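Local coordinates for protein aminoglycoside 6-N-acetyltransferase type Ib11 (Salmonella typhimurium, PDB 2PRB) that probably transfers an acetyl group from acetyl-coenzyme A to the 6'-amino group of aminoglycosides such as kanamycin B, thereby conferring antibiotic resistance, at residues R102-L107 / K121-L126; E63-Y68 / Y79-V84. The protein carries 2 engineered substitutions. All coordinates share one frame; numbering follows the deposited sequence.

Overall arrangement
Both contacts belong to the central mixed sheet of a GNAT acetyltransferase domain, their centres about 10 Å apart. Contact 2 comes first along the chain and pairs the two strands of a hairpin, 65-72 and 75-84; contact 1 follows, packing strand 101-108 against helix 118-131. Strands 75-84 and 101-108 are antiparallel neighbours, so the contacts meet directly: Gln81 N lies 2.8 Å from Asp105 O, and Leu107 N the same distance from Tyr79 O, both probably hydrogen bonds. Helix 118-131 also covers the Tyr68 and Ala80 face of the hairpin. The sheet thereby connects the hairpin to the strand that receives coenzyme A.

Contact 1 (R102-L107 / K121-L126); sequences RGIDQL and KLVRAL. Engineered in segment 102-107: Gln106 (natural residue Leu), Leu107 (natural residue Ser). With COA (coenzyme A), chain B.
Val123 CG2 lies over one face of the Gln106 carboxamide, 3.8 Å from Gln106 CD, and the two side chains cross at about a right angle. The amide oxygen is turned toward the coenzyme, with Gln106 OE1 4.1 Å from C3P of coenzyme A, and it also takes a weak hydrogen bond from Tyr154. Gln106 is an engineered residue; its chain bends at CG (chi2 -62°), which brings the amide back across the valine. Nearer the backbone, Gln106 CB meets Leu122 CD2 at 3.8 Å.

Around Ile104 the packing is purely aliphatic. Ile104 splits its branches between two helical residues: CD1 reaches Val123 CG1 at 3.8 Å, while CG2 touches Leu126 CD2 at 3.6 Å as the isoleucine and leucine slide past each other in opposite directions. With CG1 lodged between the backbone N and the carbonyl carbon (chi1 61°), Ile104 leaves CG2 beside its own N, where it faces the leucine. The strand and helix run roughly antiparallel, at 148°, as the first two elements of a beta-alpha-beta unit completed by strand 138-141.

On the strand backbone, Gln106 O receives a weak hydrogen bond from N4P of the pantetheine arm at 3.0 Å, and the CA of engineered Leu107 lies close to O9P. This strand-like pairing of the arm is characteristic of GNAT enzymes, as is the glycine-rich segment that leads into the helix and its first turn, where Gly115, Gly117, Gly119 and Thr120 bind the cofactor. The chemistry therefore divides: apolar branches and one amide face seat the helix on the sheet by shape, without a direct polar bond between the two segments, while the backbone carbonyl of Gln106 is turned to coenzyme A.

Contact 2 (E63-Y68 / Y79-V84); sequences ESVTPY and YAQSYV
Val65 pairs with Tyr83 near the open end of an antiparallel beta hairpin, and Tyr68 with Ala80 farther toward its turn, within the GNAT sheet. Backbone hydrogen bonds join Thr66 with Ser82 and Tyr68 with Ala80 in both directions; the straightest, Thr66 N to Ser82 O, measures 2.8 Å with 174° at the hydrogen. Val84 N extends the ladder to the O of Ser64, the positive-phi residue of a Schellman motif that ends the preceding helix.

Apolar contacts line the face toward helix 57-60. Val65 forks here, CG2 meeting Tyr83 CB at 3.8 Å and CG1 resting against Gln81 CG, while Pro67 CB packs 3.7 Å from Tyr79 CE1.

Hydroxyl bonding marks the other face, which helix 118-131 covers. CG of Tyr68 sits beside its own backbone N (chi1 -48°), sending the ring along the partner strand, so that Ser82 CB lies at the ring edge, in plane, and Tyr68 OH forms a 2.7 Å hydrogen bond with Ser82 OG. Both residues are buried.

A further polar bond lies within one strand: Gln81 NE2 donates to Tyr79 OH at 2.6 Å, the oxygen lying in the glutamine's amide plane.

Contact 1 (R102-L107 / K121-L126)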
ATOM      1  N   ARG A 102      -9.666  -5.676   0.981  1.00  8.85           N
ATOM      2  CA  ARG A 102      -8.423  -5.112   1.502  1.00  8.56           C
ATOM      3  C   ARG A 102      -7.936  -4.017   0.566  1.00  8.74           C
ATOM      4  O   ARG A 102      -8.070  -4.134  -0.648  1.00  8.99           O
ATOM      5  CB  ARG A 102      -7.329  -6.177   1.617  1.00  8.60           C
ATOM      6  CG  ARG A 102      -7.639  -7.333   2.564  1.00  8.16           C
ATOM      7  CD  ARG A 102      -7.605  -6.919   4.035  1.00  8.38           C
ATOM      8  NE  ARG A 102      -8.015  -8.030   4.901  1.00  8.18           N
ATOM      9  CZ  ARG A 102      -9.278  -8.336   5.192  1.00  8.99           C
ATOM     10  NH1 ARG A 102     -10.281  -7.612   4.704  1.00  8.18           N
ATOM     11  NH2 ARG A 102      -9.543  -9.371   5.983  1.00  9.19           N
ATOM     12  N   GLY A 103      -7.377  -2.958   1.136  1.00  8.64           N
ATOM     13  CA  GLY A 103      -6.716  -1.927   0.345  1.00  8.71           C
ATOM     14  C   GLY A 103      -5.223  -1.948   0.595  1.00  8.96           C
ATOM     15  O   GLY A 103      -4.769  -2.439   1.632  1.00  9.03           O
ATOM     16  N   ILE A 104      -4.452  -1.425  -0.356  1.00  9.04           N
ATOM     17  CA  ILE A 104      -2.997  -1.365  -0.197  1.00  9.19           C
ATOM     18  C   ILE A 104      -2.424   0.001  -0.553  1.00  9.44           C
ATOM     19  O   ILE A 104      -3.014   0.755  -1.330  1.00  9.27           O
ATOM     20  CB  ILE A 104      -2.244  -2.469  -1.006  1.00  9.25           C
ATOM     21  CG1 ILE A 104      -2.513  -2.337  -2.513  1.00  9.14           C
ATOM     22  CG2 ILE A 104      -2.592  -3.867  -0.480  1.00  8.88           C
ATOM     23  CD1 ILE A 104      -1.565  -3.150  -3.390  1.00  9.37           C
ATOM     24  N   ASP A 105      -1.273   0.299   0.044  1.00  9.98           N
ATOM     25  CA  ASP A 105      -0.464   1.467  -0.280  1.00 10.75           C
ATOM     26  C   ASP A 105       0.992   1.056  -0.131  1.00 10.56           C
ATOM     27  O   ASP A 105       1.307   0.182   0.678  1.00 10.23           O
ATOM     28  CB  ASP A 105      -0.775   2.624   0.670  1.00 11.52           C
ATOM     29  CG  ASP A 105      -2.099   3.293   0.366  1.00 14.14           C
ATOM     30  OD1 ASP A 105      -2.229   3.907  -0.716  1.00 18.02           O
ATOM     31  OD2 ASP A 105      -3.006   3.221   1.218  1.00 17.51           O
ATOM     32  N   GLN A 106       1.883   1.670  -0.908  1.00 10.46           N
ATOM     33  CA  GLN A 106       3.299   1.306  -0.836  1.00 10.65           C
ATOM     34  C   GLN A 106       4.226   2.364  -1.419  1.00 10.34           C
ATOM     35  O   GLN A 106       3.797   3.232  -2.181  1.00  9.90           O
ATOM     36  CB  GLN A 106       3.563  -0.064  -1.491  1.00 10.84           C
ATOM     37  CG  GLN A 106       3.500  -0.095  -3.021  1.00 13.09           C
ATOM     38  CD  GLN A 106       2.141   0.283  -3.568  1.00 15.27           C
ATOM     39  OE1 GLN A 106       2.024   1.210  -4.373  1.00 18.28           O
ATOM     40  NE2 GLN A 106       1.101  -0.417  -3.121  1.00 15.77           N
ATOM     41  N   LEU A 107       5.499   2.270  -1.047  1.00 10.16           N
ATOM     42  CA  LEU A 107       6.531   3.177  -1.529  1.00 10.27           C
ATOM     43  C   LEU A 107       7.868   2.446  -1.615  1.00 10.67           C
ATOM     44  O   LEU A 107       8.126   1.518  -0.844  1.00 10.39           O
ATOM     45  CB  LEU A 107       6.648   4.396  -0.598  1.00 10.10           C
ATOM     46  CG  LEU A 107       7.104   4.191   0.855  1.00 10.00           C
ATOM     47  CD1 LEU A 107       8.631   4.247   0.984  1.00  9.48           C
ATOM     48  CD2 LEU A 107       6.460   5.230   1.760  1.00  9.87           C
ATOM     49  N   LYS A 121       6.899  -5.995  -8.314  1.00 12.77           N
ATOM     50  CA  LYS A 121       7.240  -7.172  -7.503  1.00 12.67           C
ATOM     51  C   LYS A 121       6.726  -7.048  -6.067  1.00 12.33           C
ATOM     52  O   LYS A 121       6.195  -8.010  -5.511  1.00 12.24           O
ATOM     53  CB  LYS A 121       8.752  -7.410  -7.497  1.00 13.05           C
ATOM     54  CG  LYS A 121       9.300  -7.952  -8.804  1.00 13.93           C
ATOM     55  CD  LYS A 121      10.816  -8.061  -8.760  1.00 16.44           C
ATOM     56  CE  LYS A 121      11.386  -8.430 -10.124  1.00 18.45           C
ATOM     57  NZ  LYS A 121      11.001  -9.806 -10.547  1.00 20.39           N
ATOM     58  N   LEU A 122       6.895  -5.866  -5.476  1.00 11.71           N
ATOM     59  CA  LEU A 122       6.375  -5.575  -4.137  1.00 11.39           C
ATOM     60  C   LEU A 122       4.855  -5.771  -4.085  1.00 11.18           C
ATOM     61  O   LEU A 122       4.347  -6.499  -3.228  1.00 10.83           O
ATOM     62  CB  LEU A 122       6.754  -4.145  -3.711  1.00 11.30           C
ATOM     63  CG  LEU A 122       6.514  -3.656  -2.273  1.00 11.42           C
ATOM     64  CD1 LEU A 122       7.190  -2.303  -2.062  1.00 11.33           C
ATOM     65  CD2 LEU A 122       5.029  -3.562  -1.906  1.00 11.56           C
ATOM     66  N   VAL A 123       4.139  -5.120  -5.003  1.00 10.86           N
ATOM     67  CA  VAL A 123       2.674  -5.203  -5.041  1.00 10.85           C
ATOM     68  C   VAL A 123       2.205  -6.650  -5.244  1.00 10.93           C
ATOM     69  O   VAL A 123       1.290  -7.108  -4.562  1.00 10.57           O
ATOM     70  CB  VAL A 123       2.062  -4.250  -6.106  1.00 10.92           C
ATOM     71  CG1 VAL A 123       0.555  -4.454  -6.229  1.00 10.77           C
ATOM     72  CG2 VAL A 123       2.364  -2.789  -5.751  1.00 10.54           C
ATOM     73  N   ARG A 124       2.850  -7.368  -6.165  1.00 11.19           N
ATOM     74  CA  ARG A 124       2.522  -8.777  -6.399  1.00 11.69           C
ATOM     75  C   ARG A 124       2.696  -9.632  -5.143  1.00 11.44           C
ATOM     76  O   ARG A 124       1.864 -10.501  -4.861  1.00 11.35           O
ATOM     77  CB  ARG A 124       3.328  -9.349  -7.572  1.00 12.00           C
ATOM     78  CG  ARG A 124       2.870  -8.817  -8.925  1.00 13.92           C
ATOM     79  CD  ARG A 124       3.361  -9.680 -10.070  1.00 17.53           C
ATOM     80  NE  ARG A 124       2.716  -9.320 -11.334  1.00 20.83           N
ATOM     81  CZ  ARG A 124       1.516  -9.749 -11.727  1.00 22.14           C
ATOM     82  NH1 ARG A 124       0.803 -10.566 -10.963  1.00 23.61           N
ATOM     83  NH2 ARG A 124       1.028  -9.362 -12.897  1.00 23.35           N
ATOM     84  N   ALA A 125       3.767  -9.374  -4.391  1.00 11.20           N
ATOM     85  CA  ALA A 125       4.020 -10.082  -3.133  1.00 11.10           C
ATOM     86  C   ALA A 125       2.955  -9.764  -2.083  1.00 10.85           C
ATOM     87  O   ALA A 125       2.513 -10.655  -1.351  1.00 10.80           O
ATOM     88  CB  ALA A 125       5.413  -9.757  -2.602  1.00 11.08           C
ATOM     89  N   LEU A 126       2.540  -8.496  -2.021  1.00 10.38           N
ATOM     90  CA  LEU A 126       1.516  -8.059  -1.068  1.00 10.26           C
ATOM     91  C   LEU A 126       0.140  -8.636  -1.402  1.00 10.04           C
ATOM     92  O   LEU A 126      -0.598  -9.057  -0.508  1.00  9.83           O
ATOM     93  CB  LEU A 126       1.467  -6.525  -0.973  1.00 10.12           C
ATOM     94  CG  LEU A 126       0.568  -5.872   0.088  1.00 10.66           C
ATOM     95  CD1 LEU A 126       0.690  -6.543   1.460  1.00 11.66           C
ATOM     96  CD2 LEU A 126       0.861  -4.376   0.195  1.00 10.73           C
TER
HETATM   97  N1A COA B 501       2.932   8.031 -17.288  1.00 32.94           N
HETATM   98  C2A COA B 501       2.633   6.741 -17.689  1.00 32.91           C
HETATM   99  N3A COA B 501       3.438   5.692 -17.280  1.00 32.84           N
HETATM  100  C4A COA B 501       4.521   5.921 -16.488  1.00 32.47           C
HETATM  101  C5A COA B 501       4.834   7.211 -16.072  1.00 32.78           C
HETATM  102  C6A COA B 501       4.030   8.274 -16.479  1.00 32.90           C
HETATM  103  N6A COA B 501       4.221   9.492 -15.978  1.00 33.50           N
HETATM  104  N7A COA B 501       5.945   7.139 -15.303  1.00 32.70           N
HETATM  105  C8A COA B 501       6.337   5.846 -15.222  1.00 32.44           C
HETATM  106  N9A COA B 501       5.464   5.080 -15.953  1.00 32.12           N
HETATM  107  C1B COA B 501       5.381   3.607 -16.010  1.00 31.26           C
HETATM  108  C2B COA B 501       6.670   2.938 -16.461  1.00 31.19           C
HETATM  109  O2B COA B 501       6.785   2.958 -17.863  1.00 31.39           O
HETATM  110  C3B COA B 501       6.509   1.534 -15.907  1.00 30.88           C
HETATM  111  O3B COA B 501       5.790   0.720 -16.807  1.00 31.92           O
HETATM  112  P3B COA B 501       6.480  -0.206 -17.931  1.00 33.33           P
HETATM  113  O7A COA B 501       7.123  -1.393 -17.257  1.00 32.99           O
HETATM  114  O8A COA B 501       7.524   0.571 -18.696  1.00 33.33           O
HETATM  115  O9A COA B 501       5.406  -0.678 -18.884  1.00 32.96           O
HETATM  116  C4B COA B 501       5.625   1.726 -14.680  1.00 29.64           C
HETATM  117  O4B COA B 501       5.084   3.035 -14.753  1.00 30.27           O
HETATM  118  C5B COA B 501       6.390   1.559 -13.375  1.00 27.74           C
HETATM  119  O5B COA B 501       6.515   0.194 -13.041  1.00 24.97           O
HETATM  120  P1A COA B 501       7.536  -0.214 -11.865  1.00 23.34           P
HETATM  121  O1A COA B 501       8.958  -0.042 -12.338  1.00 23.75           O
HETATM  122  O2A COA B 501       7.283  -1.616 -11.360  1.00 23.71           O
HETATM  123  O3A COA B 501       7.161   0.873 -10.738  1.00 21.95           O
HETATM  124  P2A COA B 501       8.131   1.252  -9.515  1.00 21.03           P
HETATM  125  O4A COA B 501       9.189   0.190  -9.340  1.00 20.30           O
HETATM  126  O5A COA B 501       8.735   2.624  -9.702  1.00 20.90           O
HETATM  127  O6A COA B 501       7.122   1.239  -8.261  1.00 19.49           O
HETATM  128  CBP COA B 501       5.844   2.877  -7.005  1.00 16.97           C
HETATM  129  CCP COA B 501       5.937   2.015  -8.267  1.00 17.35           C
HETATM  130  CDP COA B 501       4.535   3.664  -7.069  1.00 16.38           C
HETATM  131  CEP COA B 501       5.802   1.946  -5.792  1.00 16.50           C
HETATM  132  CAP COA B 501       7.063   3.814  -6.931  1.00 16.81           C
HETATM  133  OAP COA B 501       7.264   4.519  -8.142  1.00 17.12           O
HETATM  134  C9P COA B 501       7.040   4.758  -5.755  1.00 17.13           C
HETATM  135  O9P COA B 501       7.453   4.299  -4.493  1.00 16.38           O
HETATM  136  N8P COA B 501       6.629   6.009  -5.970  1.00 17.98           N
HETATM  137  C7P COA B 501       6.708   7.056  -4.961  1.00 18.65           C
HETATM  138  C6P COA B 501       5.635   6.938  -3.875  1.00 19.51           C
HETATM  139  C5P COA B 501       4.268   6.642  -4.459  1.00 20.76           C
HETATM  140  O5P COA B 501       3.878   7.211  -5.492  1.00 19.47           O
HETATM  141  N4P COA B 501       3.526   5.751  -3.800  1.00 21.80           N
HETATM  142  C3P COA B 501       2.263   5.261  -4.323  1.00 24.01           C
HETATM  143  C2P COA B 501       1.102   6.196  -4.007  1.00 25.91           C
HETATM  144  S1P COA B 501      -0.482   5.533  -4.581  1.00 29.51           S

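Contact 2 (E63-Y68 / Y79-V84)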
ATOM      1  N   GLU A  63      -6.873   1.502  13.225  1.00 14.49           N
ATOM      2  CA  GLU A  63      -7.590   1.828  11.992  1.00 14.22           C
ATOM      3  C   GLU A  63      -7.585   0.660  11.001  1.00 13.20           C
ATOM      4  O   GLU A  63      -7.814   0.849   9.802  1.00 12.91           O
ATOM      5  CB  GLU A  63      -7.017   3.100  11.347  1.00 14.82           C
ATOM      6  CG  GLU A  63      -7.191   4.365  12.194  1.00 17.28           C
ATOM      7  CD  GLU A  63      -8.641   4.793  12.334  1.00 20.36           C
ATOM      8  OE1 GLU A  63      -9.313   4.982  11.296  1.00 22.19           O
ATOM      9  OE2 GLU A  63      -9.108   4.951  13.485  1.00 22.37           O
ATOM     10  N   SER A  64      -7.335  -0.542  11.521  1.00 12.16           N
ATOM     11  CA  SER A  64      -7.246  -1.770  10.717  1.00 11.33           C
ATOM     12  C   SER A  64      -6.160  -1.690   9.635  1.00 10.89           C
ATOM     13  O   SER A  64      -6.332  -2.214   8.533  1.00 10.56           O
ATOM     14  CB  SER A  64      -8.609  -2.143  10.109  1.00 11.49           C
ATOM     15  OG  SER A  64      -9.547  -2.462  11.120  1.00 11.22           O
ATOM     16  N   VAL A  65      -5.049  -1.035   9.965  1.00 10.21           N
ATOM     17  CA  VAL A  65      -3.909  -0.915   9.055  1.00  9.97           C
ATOM     18  C   VAL A  65      -2.723  -1.753   9.540  1.00  9.71           C
ATOM     19  O   VAL A  65      -2.350  -1.694  10.717  1.00  9.56           O
ATOM     20  CB  VAL A  65      -3.479   0.574   8.873  1.00  9.75           C
ATOM     21  CG1 VAL A  65      -2.237   0.679   7.996  1.00 10.21           C
ATOM     22  CG2 VAL A  65      -4.615   1.390   8.271  1.00 10.16           C
ATOM     23  N   THR A  66      -2.141  -2.529   8.625  1.00  9.32           N
ATOM     24  CA  THR A  66      -0.958  -3.337   8.908  1.00  9.34           C
ATOM     25  C   THR A  66       0.237  -2.824   8.103  1.00  9.27           C
ATOM     26  O   THR A  66       0.183  -2.803   6.870  1.00  9.18           O
ATOM     27  CB  THR A  66      -1.204  -4.826   8.575  1.00  9.27           C
ATOM     28  OG1 THR A  66      -2.330  -5.304   9.323  1.00  9.22           O
ATOM     29  CG2 THR A  66       0.019  -5.666   8.905  1.00  9.43           C
ATOM     30  N   PRO A  67       1.306  -2.382   8.797  1.00  9.43           N
ATOM     31  CA  PRO A  67       2.528  -1.936   8.124  1.00  9.35           C
ATOM     32  C   PRO A  67       3.526  -3.058   7.818  1.00  9.61           C
ATOM     33  O   PRO A  67       3.723  -3.972   8.635  1.00  9.31           O
ATOM     34  CB  PRO A  67       3.127  -0.942   9.123  1.00  9.26           C
ATOM     35  CG  PRO A  67       2.693  -1.449  10.464  1.00  9.38           C
ATOM     36  CD  PRO A  67       1.396  -2.217  10.263  1.00  9.60           C
ATOM     37  N   TYR A  68       4.156  -2.968   6.650  1.00  9.67           N
ATOM     38  CA  TYR A  68       5.168  -3.935   6.229  1.00 10.27           C
ATOM     39  C   TYR A  68       6.437  -3.234   5.764  1.00 10.42           C
ATOM     40  O   TYR A  68       6.389  -2.097   5.284  1.00  9.84           O
ATOM     41  CB  TYR A  68       4.669  -4.797   5.064  1.00 10.37           C
ATOM     42  CG  TYR A  68       3.296  -5.403   5.228  1.00 10.86           C
ATOM     43  CD1 TYR A  68       3.128  -6.659   5.816  1.00 10.83           C
ATOM     44  CD2 TYR A  68       2.165  -4.734   4.764  1.00 10.86           C
ATOM     45  CE1 TYR A  68       1.857  -7.220   5.954  1.00 11.04           C
ATOM     46  CE2 TYR A  68       0.899  -5.280   4.898  1.00 11.00           C
ATOM     47  CZ  TYR A  68       0.749  -6.522   5.493  1.00 11.02           C
ATOM     48  OH  TYR A  68      -0.511  -7.054   5.615  1.00 11.99           O
ATOM     49  N   TYR A  79       8.312   0.444   1.997  1.00 10.39           N
ATOM     50  CA  TYR A  79       7.275   0.360   3.016  1.00  9.79           C
ATOM     51  C   TYR A  79       5.952   0.083   2.323  1.00  9.43           C
ATOM     52  O   TYR A  79       5.707   0.585   1.228  1.00  8.98           O
ATOM     53  CB  TYR A  79       7.193   1.683   3.789  1.00  9.54           C
ATOM     54  CG  TYR A  79       6.006   1.796   4.725  1.00  9.69           C
ATOM     55  CD1 TYR A  79       6.029   1.197   5.984  1.00  9.64           C
ATOM     56  CD2 TYR A  79       4.863   2.506   4.350  1.00  9.87           C
ATOM     57  CE1 TYR A  79       4.943   1.298   6.847  1.00 10.04           C
ATOM     58  CE2 TYR A  79       3.768   2.612   5.208  1.00 10.42           C
ATOM     59  CZ  TYR A  79       3.821   2.004   6.456  1.00 10.04           C
ATOM     60  OH  TYR A  79       2.752   2.094   7.314  1.00  9.95           O
ATOM     61  N   ALA A  80       5.105  -0.719   2.964  1.00  9.14           N
ATOM     62  CA  ALA A  80       3.764  -0.985   2.459  1.00  9.23           C
ATOM     63  C   ALA A  80       2.748  -1.046   3.595  1.00  9.28           C
ATOM     64  O   ALA A  80       3.109  -1.258   4.757  1.00  9.14           O
ATOM     65  CB  ALA A  80       3.740  -2.275   1.638  1.00  9.14           C
ATOM     66  N   GLN A  81       1.484  -0.838   3.238  1.00  9.38           N
ATOM     67  CA  GLN A  81       0.362  -0.928   4.163  1.00  9.83           C
ATOM     68  C   GLN A  81      -0.753  -1.725   3.522  1.00  9.36           C
ATOM     69  O   GLN A  81      -1.032  -1.565   2.332  1.00  9.26           O
ATOM     70  CB  GLN A  81      -0.202   0.461   4.464  1.00 10.28           C
ATOM     71  CG  GLN A  81       0.549   1.242   5.490  1.00 12.34           C
ATOM     72  CD  GLN A  81       0.047   2.670   5.628  1.00 12.81           C
ATOM     73  OE1 GLN A  81      -0.930   3.076   4.987  1.00 16.43           O
ATOM     74  NE2 GLN A  81       0.716   3.438   6.466  1.00 14.24           N
ATOM     75  N   SER A  82      -1.393  -2.580   4.313  1.00  8.97           N
ATOM     76  CA  SER A  82      -2.670  -3.155   3.919  1.00  8.73           C
ATOM     77  C   SER A  82      -3.707  -2.745   4.953  1.00  8.39           C
ATOM     78  O   SER A  82      -3.374  -2.522   6.117  1.00  8.45           O
ATOM     79  CB  SER A  82      -2.590  -4.679   3.798  1.00  8.74           C
ATOM     80  OG  SER A  82      -2.465  -5.286   5.072  1.00  8.72           O
ATOM     81  N   TYR A  83      -4.959  -2.636   4.526  1.00  8.28           N
ATOM     82  CA  TYR A  83      -6.025  -2.231   5.435  1.00  8.18           C
ATOM     83  C   TYR A  83      -7.348  -2.915   5.110  1.00  8.11           C
ATOM     84  O   TYR A  83      -7.592  -3.294   3.967  1.00  7.87           O
ATOM     85  CB  TYR A  83      -6.179  -0.700   5.462  1.00  8.49           C
ATOM     86  CG  TYR A  83      -6.561  -0.078   4.131  1.00  8.66           C
ATOM     87  CD1 TYR A  83      -7.903   0.049   3.759  1.00  9.34           C
ATOM     88  CD2 TYR A  83      -5.584   0.386   3.249  1.00  8.79           C
ATOM     89  CE1 TYR A  83      -8.264   0.613   2.538  1.00  9.06           C
ATOM     90  CE2 TYR A  83      -5.936   0.963   2.023  1.00  8.91           C
ATOM     91  CZ  TYR A  83      -7.276   1.067   1.677  1.00  9.06           C
ATOM     92  OH  TYR A  83      -7.639   1.624   0.469  1.00  9.23           O
ATOM     93  N   VAL A  84      -8.185  -3.088   6.132  1.00  7.99           N
ATOM     94  CA  VAL A  84      -9.553  -3.560   5.935  1.00  7.85           C
ATOM     95  C   VAL A  84     -10.422  -2.343   5.613  1.00  8.32           C
ATOM     96  O   VAL A  84     -10.638  -1.483   6.472  1.00  8.26           O
ATOM     97  CB  VAL A  84     -10.095  -4.296   7.184  1.00  7.74           C
ATOM     98  CG1 VAL A  84     -11.515  -4.810   6.931  1.00  7.61           C
ATOM     99  CG2 VAL A  84      -9.164  -5.448   7.576  1.00  7.06           C
TER